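Local coordinates for protein HTH-type transcriptional regulator GadX (Escherichia coli, PDB 3MKL) that is a homodimeric regulator that binds DNA through an AraC/XylS-type domain, activates about fifteen acid-resistance genes including gadA, gadB and gadC, and can repress gadW, at residues N7-V12 / K43-T49; R11-I16 / I29-L33; I16-H22 / C58-R62. All blocks are in the same frame, centred on the assembly; numbering follows the deposited sequence.

Contact 1 of 3, residues N7-V12 / K43-T49; sequences NMRTRV and KLREEET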
loop_
_atom_site.group_PDB
_atom_site.type_symbol
_atom_site.label_atom_id
_atom_site.label_comp_id
_atom_site.label_asym_id
_atom_site.label_seq_id
_atom_site.Cartn_x
_atom_site.Cartn_y
_atom_site.Cartn_z
ATOM N N ASN A 7 -4.838 5.321 16.646
ATOM C CA ASN A 7 -6.041 4.589 16.230
ATOM C C ASN A 7 -5.697 3.371 15.351
ATOM O O ASN A 7 -4.523 3.108 15.063
ATOM C CB ASN A 7 -7.038 5.532 15.542
ATOM C CG ASN A 7 -6.510 6.086 14.231
ATOM O OD1 ASN A 7 -5.766 5.419 13.508
ATOM N ND2 ASN A 7 -6.897 7.317 13.915
HETATM N N MSE A 8 -6.708 2.625 14.926
HETATM C CA MSE A 8 -6.441 1.290 14.390
HETATM C C MSE A 8 -5.832 1.318 12.990
HETATM O O MSE A 8 -4.910 0.566 12.707
HETATM C CB MSE A 8 -7.685 0.404 14.426
HETATM C CG MSE A 8 -7.387 -1.061 14.137
HETATM SE SE MSE A 8 -6.272 -1.915 15.500
HETATM C CE MSE A 8 -7.386 -1.505 17.057
ATOM N N ARG A 9 -6.333 2.199 12.136
ATOM C CA ARG A 9 -5.771 2.371 10.800
ATOM C C ARG A 9 -4.284 2.794 10.820
ATOM O O ARG A 9 -3.495 2.296 10.008
ATOM C CB ARG A 9 -6.629 3.307 9.931
ATOM C CG ARG A 9 -6.819 4.772 10.411
ATOM C CD ARG A 9 -7.936 5.488 9.563
ATOM N NE ARG A 9 -7.669 5.376 8.122
ATOM C CZ ARG A 9 -8.563 5.457 7.126
ATOM N NH1 ARG A 9 -8.132 5.318 5.875
ATOM N NH2 ARG A 9 -9.865 5.675 7.347
ATOM N N THR A 10 -3.923 3.688 11.748
ATOM C CA THR A 10 -2.521 4.103 11.962
ATOM C C THR A 10 -1.612 2.935 12.350
ATOM O O THR A 10 -0.524 2.797 11.802
ATOM C CB THR A 10 -2.412 5.219 13.024
ATOM O OG1 THR A 10 -3.140 6.359 12.563
ATOM C CG2 THR A 10 -0.959 5.635 13.268
ATOM N N ARG A 11 -2.073 2.096 13.283
ATOM C CA ARG A 11 -1.290 0.934 13.745
ATOM C C ARG A 11 -1.054 -0.108 12.656
ATOM O O ARG A 11 0.016 -0.703 12.602
ATOM C CB ARG A 11 -1.937 0.278 14.966
ATOM C CG ARG A 11 -1.789 1.106 16.213
ATOM C CD ARG A 11 -2.732 0.634 17.273
ATOM N NE ARG A 11 -2.286 -0.633 17.841
ATOM C CZ ARG A 11 -3.069 -1.458 18.531
ATOM N NH1 ARG A 11 -4.342 -1.146 18.738
ATOM N NH2 ARG A 11 -2.576 -2.596 19.013
ATOM N N VAL A 12 -2.069 -0.315 11.818
ATOM C CA VAL A 12 -2.022 -1.184 10.644
ATOM C C VAL A 12 -1.068 -0.614 9.574
ATOM O O VAL A 12 -0.217 -1.325 9.073
ATOM C CB VAL A 12 -3.455 -1.401 10.054
ATOM C CG1 VAL A 12 -3.397 -2.019 8.658
ATOM C CG2 VAL A 12 -4.295 -2.265 10.962
ATOM N N LYS A 43 -12.736 -3.404 13.938
ATOM C CA LYS A 43 -12.242 -2.078 14.287
ATOM C C LYS A 43 -11.946 -1.198 13.074
ATOM O O LYS A 43 -12.184 0.006 13.127
ATOM C CB LYS A 43 -11.016 -2.148 15.208
ATOM C CG LYS A 43 -11.289 -2.719 16.585
ATOM C CD LYS A 43 -12.309 -1.862 17.368
ATOM C CE LYS A 43 -11.978 -1.798 18.860
ATOM N NZ LYS A 43 -13.180 -1.530 19.724
ATOM N N LEU A 44 -11.426 -1.795 12.002
ATOM C CA LEU A 44 -11.169 -1.088 10.727
ATOM C C LEU A 44 -12.471 -0.609 10.053
ATOM O O LEU A 44 -12.540 0.499 9.537
ATOM C CB LEU A 44 -10.345 -1.972 9.775
ATOM C CG LEU A 44 -8.855 -2.139 10.109
ATOM C CD1 LEU A 44 -8.093 -2.963 9.058
ATOM C CD2 LEU A 44 -8.172 -0.764 10.345
ATOM N N ARG A 45 -13.506 -1.444 10.110
ATOM C CA ARG A 45 -14.809 -1.133 9.533
ATOM C C ARG A 45 -15.493 0.060 10.246
ATOM O O ARG A 45 -16.115 0.896 9.580
ATOM C CB ARG A 45 -15.706 -2.385 9.492
ATOM C CG ARG A 45 -17.184 -2.119 9.191
ATOM C CD ARG A 45 -17.391 -1.615 7.765
ATOM N NE ARG A 45 -18.365 -0.510 7.674
ATOM C CZ ARG A 45 -19.694 -0.635 7.797
ATOM N NH1 ARG A 45 -20.246 -1.822 8.044
ATOM N NH2 ARG A 45 -20.476 0.436 7.686
ATOM N N GLU A 46 -15.341 0.138 11.573
ATOM C CA GLU A 46 -15.791 1.296 12.378
ATOM C C GLU A 46 -15.124 2.636 11.979
ATOM O O GLU A 46 -15.702 3.697 12.218
ATOM C CB GLU A 46 -15.577 1.034 13.880
ATOM C CG GLU A 46 -16.575 0.043 14.517
ATOM C CD GLU A 46 -16.094 -0.519 15.863
ATOM O OE1 GLU A 46 -16.888 -1.189 16.571
ATOM O OE2 GLU A 46 -14.909 -0.298 16.205
ATOM N N GLU A 47 -13.916 2.561 11.405
ATOM C CA GLU A 47 -13.194 3.719 10.826
ATOM C C GLU A 47 -13.343 3.796 9.284
ATOM O O GLU A 47 -12.594 4.506 8.590
ATOM C CB GLU A 47 -11.714 3.668 11.232
ATOM C CG GLU A 47 -11.501 3.808 12.765
ATOM C CD GLU A 47 -10.034 3.702 13.219
ATOM O OE1 GLU A 47 -9.127 4.116 12.455
ATOM O OE2 GLU A 47 -9.789 3.218 14.355
ATOM N N GLU A 48 -14.314 3.046 8.764
ATOM C CA GLU A 48 -14.671 3.078 7.353
ATOM C C GLU A 48 -13.522 2.771 6.401
ATOM O O GLU A 48 -13.321 3.456 5.404
ATOM C CB GLU A 48 -15.350 4.412 7.008
ATOM C CG GLU A 48 -16.734 4.553 7.591
ATOM C CD GLU A 48 -17.709 3.498 7.090
ATOM O OE1 GLU A 48 -17.503 2.918 6.001
ATOM O OE2 GLU A 48 -18.690 3.247 7.797
ATOM N N THR A 49 -12.781 1.715 6.710
ATOM C CA THR A 49 -11.708 1.253 5.840
ATOM C C THR A 49 -11.544 -0.271 5.950
ATOM O O THR A 49 -12.220 -0.925 6.753
ATOM C CB THR A 49 -10.339 1.992 6.134
ATOM O OG1 THR A 49 -9.448 1.843 5.007
ATOM C CG2 THR A 49 -9.656 1.466 7.429
HETATM O O HOH W 1 -12.189 5.740 5.440
#

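Contact 2 of 3, residues R11-I16 / I29-L33; sequences RVCTVI and IASEL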
loop_
_atom_site.group_PDB
_atom_site.type_symbol
_atom_site.label_atom_id
_atom_site.label_comp_id
_atom_site.label_asym_id
_atom_site.label_seq_id
_atom_site.Cartn_x
_atom_site.Cartn_y
_atom_site.Cartn_z
ATOM N N ARG A 11 -2.073 2.096 13.283
ATOM C CA ARG A 11 -1.290 0.934 13.745
ATOM C C ARG A 11 -1.054 -0.108 12.656
ATOM O O ARG A 11 0.016 -0.703 12.602
ATOM C CB ARG A 11 -1.937 0.278 14.966
ATOM C CG ARG A 11 -1.789 1.106 16.213
ATOM C CD ARG A 11 -2.732 0.634 17.273
ATOM N NE ARG A 11 -2.286 -0.633 17.841
ATOM C CZ ARG A 11 -3.069 -1.458 18.531
ATOM N NH1 ARG A 11 -4.342 -1.146 18.738
ATOM N NH2 ARG A 11 -2.576 -2.596 19.013
ATOM N N VAL A 12 -2.069 -0.315 11.818
ATOM C CA VAL A 12 -2.022 -1.184 10.644
ATOM C C VAL A 12 -1.068 -0.614 9.574
ATOM O O VAL A 12 -0.217 -1.325 9.073
ATOM C CB VAL A 12 -3.455 -1.401 10.054
ATOM C CG1 VAL A 12 -3.397 -2.019 8.658
ATOM C CG2 VAL A 12 -4.295 -2.265 10.962
ATOM N N CYS A 13 -1.189 0.665 9.231
ATOM C CA CYS A 13 -0.216 1.300 8.326
ATOM C C CYS A 13 1.212 1.186 8.857
ATOM O O CYS A 13 2.144 1.015 8.080
ATOM C CB CYS A 13 -0.582 2.761 8.049
ATOM S SG CYS A 13 -2.096 2.907 7.056
ATOM N N THR A 14 1.390 1.240 10.181
ATOM C CA THR A 14 2.733 1.051 10.757
ATOM C C THR A 14 3.269 -0.380 10.541
ATOM O O THR A 14 4.451 -0.574 10.272
ATOM C CB THR A 14 2.806 1.434 12.261
ATOM O OG1 THR A 14 2.305 2.769 12.443
ATOM C CG2 THR A 14 4.286 1.360 12.767
ATOM N N VAL A 15 2.393 -1.373 10.674
ATOM C CA VAL A 15 2.771 -2.742 10.397
ATOM C C VAL A 15 3.166 -2.871 8.922
ATOM O O VAL A 15 4.249 -3.338 8.604
ATOM C CB VAL A 15 1.593 -3.688 10.708
ATOM C CG1 VAL A 15 1.910 -5.118 10.267
ATOM C CG2 VAL A 15 1.228 -3.585 12.178
ATOM N N ILE A 16 2.276 -2.424 8.035
ATOM C CA ILE A 16 2.470 -2.517 6.588
ATOM C C ILE A 16 3.743 -1.802 6.109
ATOM O O ILE A 16 4.499 -2.361 5.326
ATOM C CB ILE A 16 1.256 -1.956 5.813
ATOM C CG1 ILE A 16 -0.020 -2.739 6.170
ATOM C CG2 ILE A 16 1.551 -1.970 4.304
ATOM C CD1 ILE A 16 -1.300 -2.202 5.509
ATOM N N ILE A 29 -1.508 -9.255 9.453
ATOM C CA ILE A 29 -1.528 -7.971 10.165
ATOM C C ILE A 29 -2.057 -8.201 11.585
ATOM O O ILE A 29 -1.444 -7.783 12.547
ATOM C CB ILE A 29 -2.384 -6.910 9.437
ATOM C CG1 ILE A 29 -1.762 -6.492 8.101
ATOM C CG2 ILE A 29 -2.523 -5.642 10.298
ATOM C CD1 ILE A 29 -2.832 -5.841 7.149
ATOM N N ALA A 30 -3.185 -8.901 11.713
ATOM C CA ALA A 30 -3.808 -9.161 13.015
ATOM C C ALA A 30 -2.885 -9.912 13.959
ATOM O O ALA A 30 -2.849 -9.617 15.153
ATOM C CB ALA A 30 -5.109 -9.936 12.850
ATOM N N SER A 31 -2.139 -10.886 13.445
ATOM C CA SER A 31 -1.216 -11.609 14.312
ATOM C C SER A 31 -0.106 -10.715 14.881
ATOM O O SER A 31 0.209 -10.793 16.074
ATOM C CB SER A 31 -0.655 -12.856 13.618
ATOM O OG SER A 31 -0.071 -12.489 12.396
ATOM N N GLU A 32 0.472 -9.871 14.032
ATOM C CA GLU A 32 1.396 -8.798 14.455
ATOM C C GLU A 32 0.840 -7.876 15.564
ATOM O O GLU A 32 1.588 -7.361 16.399
ATOM C CB GLU A 32 1.724 -7.905 13.239
ATOM C CG GLU A 32 2.705 -8.496 12.250
ATOM C CD GLU A 32 4.129 -8.025 12.528
ATOM O OE1 GLU A 32 4.889 -8.749 13.226
ATOM O OE2 GLU A 32 4.481 -6.905 12.076
ATOM N N LEU A 33 -0.469 -7.648 15.539
ATOM C CA LEU A 33 -1.097 -6.710 16.455
ATOM C C LEU A 33 -1.618 -7.429 17.692
ATOM O O LEU A 33 -2.234 -6.801 18.578
ATOM C CB LEU A 33 -2.243 -5.991 15.748
ATOM C CG LEU A 33 -1.815 -4.991 14.655
ATOM C CD1 LEU A 33 -3.016 -4.195 14.200
ATOM C CD2 LEU A 33 -0.719 -4.020 15.146
HETATM O O HOH W 2 5.622 -5.722 9.975
#

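Contact 3 of 3, residues I16-H22 / C58-R62; sequences INNNIAH and CRMQR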
loop_
_atom_site.group_PDB
_atom_site.type_symbol
_atom_site.label_atom_id
_atom_site.label_comp_id
_atom_site.label_asym_id
_atom_site.label_seq_id
_atom_site.Cartn_x
_atom_site.Cartn_y
_atom_site.Cartn_z
ATOM N N ILE A 16 2.276 -2.424 8.035
ATOM C CA ILE A 16 2.470 -2.517 6.588
ATOM C C ILE A 16 3.743 -1.802 6.109
ATOM O O ILE A 16 4.499 -2.361 5.326
ATOM C CB ILE A 16 1.256 -1.956 5.813
ATOM C CG1 ILE A 16 -0.020 -2.739 6.170
ATOM C CG2 ILE A 16 1.551 -1.970 4.304
ATOM C CD1 ILE A 16 -1.300 -2.202 5.509
ATOM N N ASN A 17 3.978 -0.584 6.592
ATOM C CA ASN A 17 5.162 0.194 6.172
ATOM C C ASN A 17 6.509 -0.347 6.638
ATOM O O ASN A 17 7.559 0.091 6.145
ATOM C CB ASN A 17 5.022 1.670 6.544
ATOM C CG ASN A 17 4.075 2.397 5.625
ATOM O OD1 ASN A 17 4.011 2.087 4.427
ATOM N ND2 ASN A 17 3.307 3.357 6.175
ATOM N N ASN A 18 6.483 -1.293 7.574
ATOM C CA ASN A 18 7.691 -1.981 8.000
ATOM C C ASN A 18 8.226 -2.922 6.925
ATOM O O ASN A 18 9.419 -3.216 6.896
ATOM C CB ASN A 18 7.441 -2.749 9.300
ATOM C CG ASN A 18 7.569 -1.863 10.552
ATOM O OD1 ASN A 18 7.718 -0.637 10.460
ATOM N ND2 ASN A 18 7.497 -2.492 11.729
ATOM N N ASN A 19 7.333 -3.374 6.043
ATOM C CA ASN A 19 7.655 -4.275 4.941
ATOM C C ASN A 19 6.534 -4.185 3.916
ATOM O O ASN A 19 5.548 -4.950 3.961
ATOM C CB ASN A 19 7.808 -5.712 5.448
ATOM C CG ASN A 19 8.386 -6.658 4.396
ATOM O OD1 ASN A 19 8.575 -6.293 3.231
ATOM N ND2 ASN A 19 8.664 -7.897 4.812
ATOM N N ILE A 20 6.675 -3.224 3.012
ATOM C CA ILE A 20 5.589 -2.841 2.108
ATOM C C ILE A 20 5.268 -3.937 1.086
ATOM O O ILE A 20 4.094 -4.227 0.851
ATOM C CB ILE A 20 5.874 -1.468 1.392
ATOM C CG1 ILE A 20 4.569 -0.798 0.943
ATOM C CG2 ILE A 20 6.835 -1.632 0.212
ATOM C CD1 ILE A 20 3.904 0.036 2.015
ATOM N N ALA A 21 6.309 -4.561 0.525
ATOM C CA ALA A 21 6.151 -5.577 -0.516
ATOM C C ALA A 21 5.559 -6.888 -0.013
ATOM O O ALA A 21 5.123 -7.715 -0.811
ATOM C CB ALA A 21 7.490 -5.832 -1.267
ATOM N N HIS A 22 5.511 -7.066 1.308
ATOM C CA HIS A 22 4.986 -8.306 1.898
ATOM C C HIS A 22 3.560 -8.590 1.469
ATOM O O HIS A 22 2.722 -7.693 1.339
ATOM C CB HIS A 22 5.053 -8.289 3.435
ATOM C CG HIS A 22 4.891 -9.644 4.072
ATOM N ND1 HIS A 22 5.828 -10.653 3.942
ATOM C CD2 HIS A 22 3.914 -10.144 4.868
ATOM C CE1 HIS A 22 5.424 -11.716 4.619
ATOM N NE2 HIS A 22 4.263 -11.435 5.186
ATOM N N CYS A 58 -0.804 2.742 1.417
ATOM C CA CYS A 58 0.596 2.610 1.788
ATOM C C CYS A 58 1.461 2.376 0.545
ATOM O O CYS A 58 2.533 2.940 0.402
ATOM C CB CYS A 58 0.750 1.434 2.751
ATOM S SG CYS A 58 0.121 1.733 4.410
ATOM N N ARG A 59 0.985 1.541 -0.360
ATOM C CA ARG A 59 1.778 1.237 -1.524
ATOM C C ARG A 59 1.852 2.430 -2.488
ATOM O O ARG A 59 2.905 2.676 -3.085
ATOM C CB ARG A 59 1.273 -0.036 -2.218
ATOM C CG ARG A 59 1.594 -1.266 -1.430
ATOM C CD ARG A 59 0.960 -2.526 -1.979
ATOM N NE ARG A 59 1.643 -3.649 -1.363
ATOM C CZ ARG A 59 1.220 -4.902 -1.375
ATOM N NH1 ARG A 59 1.947 -5.823 -0.783
ATOM N NH2 ARG A 59 0.092 -5.227 -1.984
HETATM N N MSE A 60 0.759 3.179 -2.640
HETATM C CA MSE A 60 0.817 4.387 -3.479
HETATM C C MSE A 60 1.736 5.432 -2.879
HETATM O O MSE A 60 2.407 6.166 -3.603
HETATM C CB MSE A 60 -0.566 4.982 -3.747
HETATM C CG MSE A 60 -1.488 4.087 -4.524
HETATM SE SE MSE A 60 -0.791 3.523 -6.246
HETATM C CE MSE A 60 -0.025 1.797 -5.870
ATOM N N GLN A 61 1.773 5.491 -1.555
ATOM C CA GLN A 61 2.606 6.471 -0.886
ATOM C C GLN A 61 4.084 6.154 -1.104
ATOM O O GLN A 61 4.901 7.073 -1.287
ATOM C CB GLN A 61 2.236 6.561 0.597
ATOM C CG GLN A 61 0.910 7.319 0.831
ATOM C CD GLN A 61 0.503 7.412 2.302
ATOM O OE1 GLN A 61 0.740 6.504 3.087
ATOM N NE2 GLN A 61 -0.124 8.515 2.669
ATOM N N ARG A 62 4.420 4.862 -1.109
ATOM C CA ARG A 62 5.794 4.410 -1.343
ATOM C C ARG A 62 6.185 4.592 -2.802
ATOM O O ARG A 62 7.335 4.932 -3.105
ATOM C CB ARG A 62 5.970 2.950 -0.923
ATOM C CG ARG A 62 7.412 2.446 -0.952
ATOM C CD ARG A 62 8.298 3.143 0.092
ATOM N NE ARG A 62 7.655 3.206 1.408
ATOM C CZ ARG A 62 7.967 2.431 2.450
ATOM N NH1 ARG A 62 8.932 1.525 2.353
ATOM N NH2 ARG A 62 7.314 2.573 3.596
HETATM O O HOH W 3 4.111 3.727 2.472
HETATM O O HOH W 4 8.961 -1.228 3.851
#

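Contact 1 of 3, residues N7-V12 / K43-T49
Glu47 swings CG to the side opposite its own carbonyl carbon (chi1 -64°) and then runs out straight, which carries its carboxylate from the end of helix 37-46 to the first turn of helix 8-17, against Met8 and Arg9. OE2 accepts the backbone N-H of Met8 on its syn lone pair, 3.2 Å from Met8 N and with an N-H...O angle of 157°. OE1 faces the next amide in a weak bond, 3.4 Å from Arg9 N. The third amide of this turn is served from within its own segment: Asn7, the N-cap residue, accepts from Thr10 N through OD1 at 3.1 Å, the donor lying almost on the extended C=O line.

Arg9 holds CG between its backbone N and carbonyl carbon (chi1 61°), so that CG passes 3.2 Å from Glu47 OE1, and a later bend turns the guanidinium over Thr49. Thr49 CB packs on one face, offset toward the rim. The charged groups do not pair here, for Arg9 NE stays 4.7 Å from Glu47 OE1. Water 1, at the guanidinium edge and in its plane, accepts from Arg9 NH2.

Beside these polar groups, Met8, deposited as selenomethionine, crosses Leu44 at about a right angle, CG to CD2 at 3.9 Å. The same CD2 meets Val12 CG2 at 4.2 Å, and Leu54 of helix 51-67 also touches Val12 and Leu44. Glu48, the positive-phi residue of a Schellman motif, ends helix 37-46 just beyond Glu47. A carboxylate set against the amides of a helix N-terminus should interact favourably with the helix dipole, and that placement probably favours the ionised form of Glu47.

Contact 2 of 3, residues R11-I16 / I29-L33
Glu32 and Val15 are joined by water 2, which donates to Glu32 OE2 at 2.7 Å and to the backbone carbonyl Val15 O at 3.1 Å. No direct hydrogen bond links the two segments, so this bridge at the margin is their polar tie. Next to the water the two side chains run antiparallel, side by side. The bend of Glu32 at chi2 (-95°) folds the carboxylate back along the valine, leaving OE2 3.6 Å from Val15 CG1.

The remainder is apolar packing, divided between the branches of two valines one helical turn apart. Val15 CG2, the methyl opposite its carbonyl carbon, meets Leu33 CD2 at 3.6 Å while CG1 is given to Glu32, so one residue bridges both of the last side chains of 29-33. Val12 sets CG2 against both Ile29 and Leu33, which lie on the same side of it, crossing each at about a right angle; it is 3.9 Å from Ile29 CG2 and 4.0 Å from Leu33 CD1. Ile16 reaches Ile29 with its terminal methyl, CD1 to CD1 at 4.3 Å. Trp24, in the loop ahead of helix 26-32, touches Val15, Ile16 and Ile29, and Leu40 of helix 37-46 lies against Val12, Ile29 and Leu33, so the hydrophobic cluster extends beyond these two helices.

Residues 29-32 are the last turn of helix 26-32, the first helix of the predicted helix-turn-helix at 27-48, and Leu33 follows it. Packing on the preceding helix 8-17 builds the compact helical core typical of the N-terminal half of an AraC/XylS-type DNA-binding domain.

Contact 3 of 3, residues I16-H22 / C58-R62
Ile20 and Arg59 join the turn after helix 8-17 to helix 51-67, the long connecting helix that links the two helix-turn-helix halves of an AraC/XylS-type domain. The carbonyl Ile20 O, of a buried residue, accepts twice from one arginine. Arg59 NH1 gives the sounder bond, at 3.1 Å and 153°, lying in the carbonyl plane, with the oxygen at the guanidinium edge; Arg59 NE adds a weak one at 3.4 Å. His22 O also sits at that edge, 2.9 Å from Arg59 NH1, but the angle is too poor for a hydrogen bond. The arginine is extended from CG to NE (chi2 172°), and its aliphatic part runs alongside Ile20 in the opposite direction. Its cation-pi contact with Tyr83 carries this grip on the turn onward to the C-terminal half.

Two waters serve other polar atoms. Water 3 donates to Asn17 OD1 at 2.6 Å and to Cys58 O at 2.7 Å, bridging a side-chain amide to the helix backbone. Water 4 donates to Asn17 O and accepts from Ile20 N at 3.1 Å. Arg62, bent at chi2 and chi3, runs antiparallel to Asn17, with Ile20 CG2 over one guanidinium face; its NH1 also donates to water 4. A second conformer was modelled, so these Arg62 contacts are less certain. The turn itself is fixed from elsewhere by Trp24, whose NE1 donates to Asn19 O.

Between the polar groups lies an apolar patch. Ile16 CG2 rests on Cys58, and Ile20 inserts its terminal methyl beside the same residue, with CD1 3.5 Å from Cys58 CB.

Overall arrangement
The three contacts read helix 8-17 and the turn after it in order: 7-12, 11-16, then 16-22. Their partners come from helix 37-46, helix 26-32 and helix 51-67 respectively. Centres of contacts 1 and 2 are about 11 Å apart, as are those of contacts 2 and 3, while contacts 1 and 3 lie about 16 Å apart. Contacts 1 and 2 share Arg11 and Val12 and meet where Met8 packs on Leu33; contacts 2 and 3 share Ile16, and Cys13 packs on Cys58. One short helix thus joins both helices of the first predicted helix-turn-helix to the connecting helix leading toward the second.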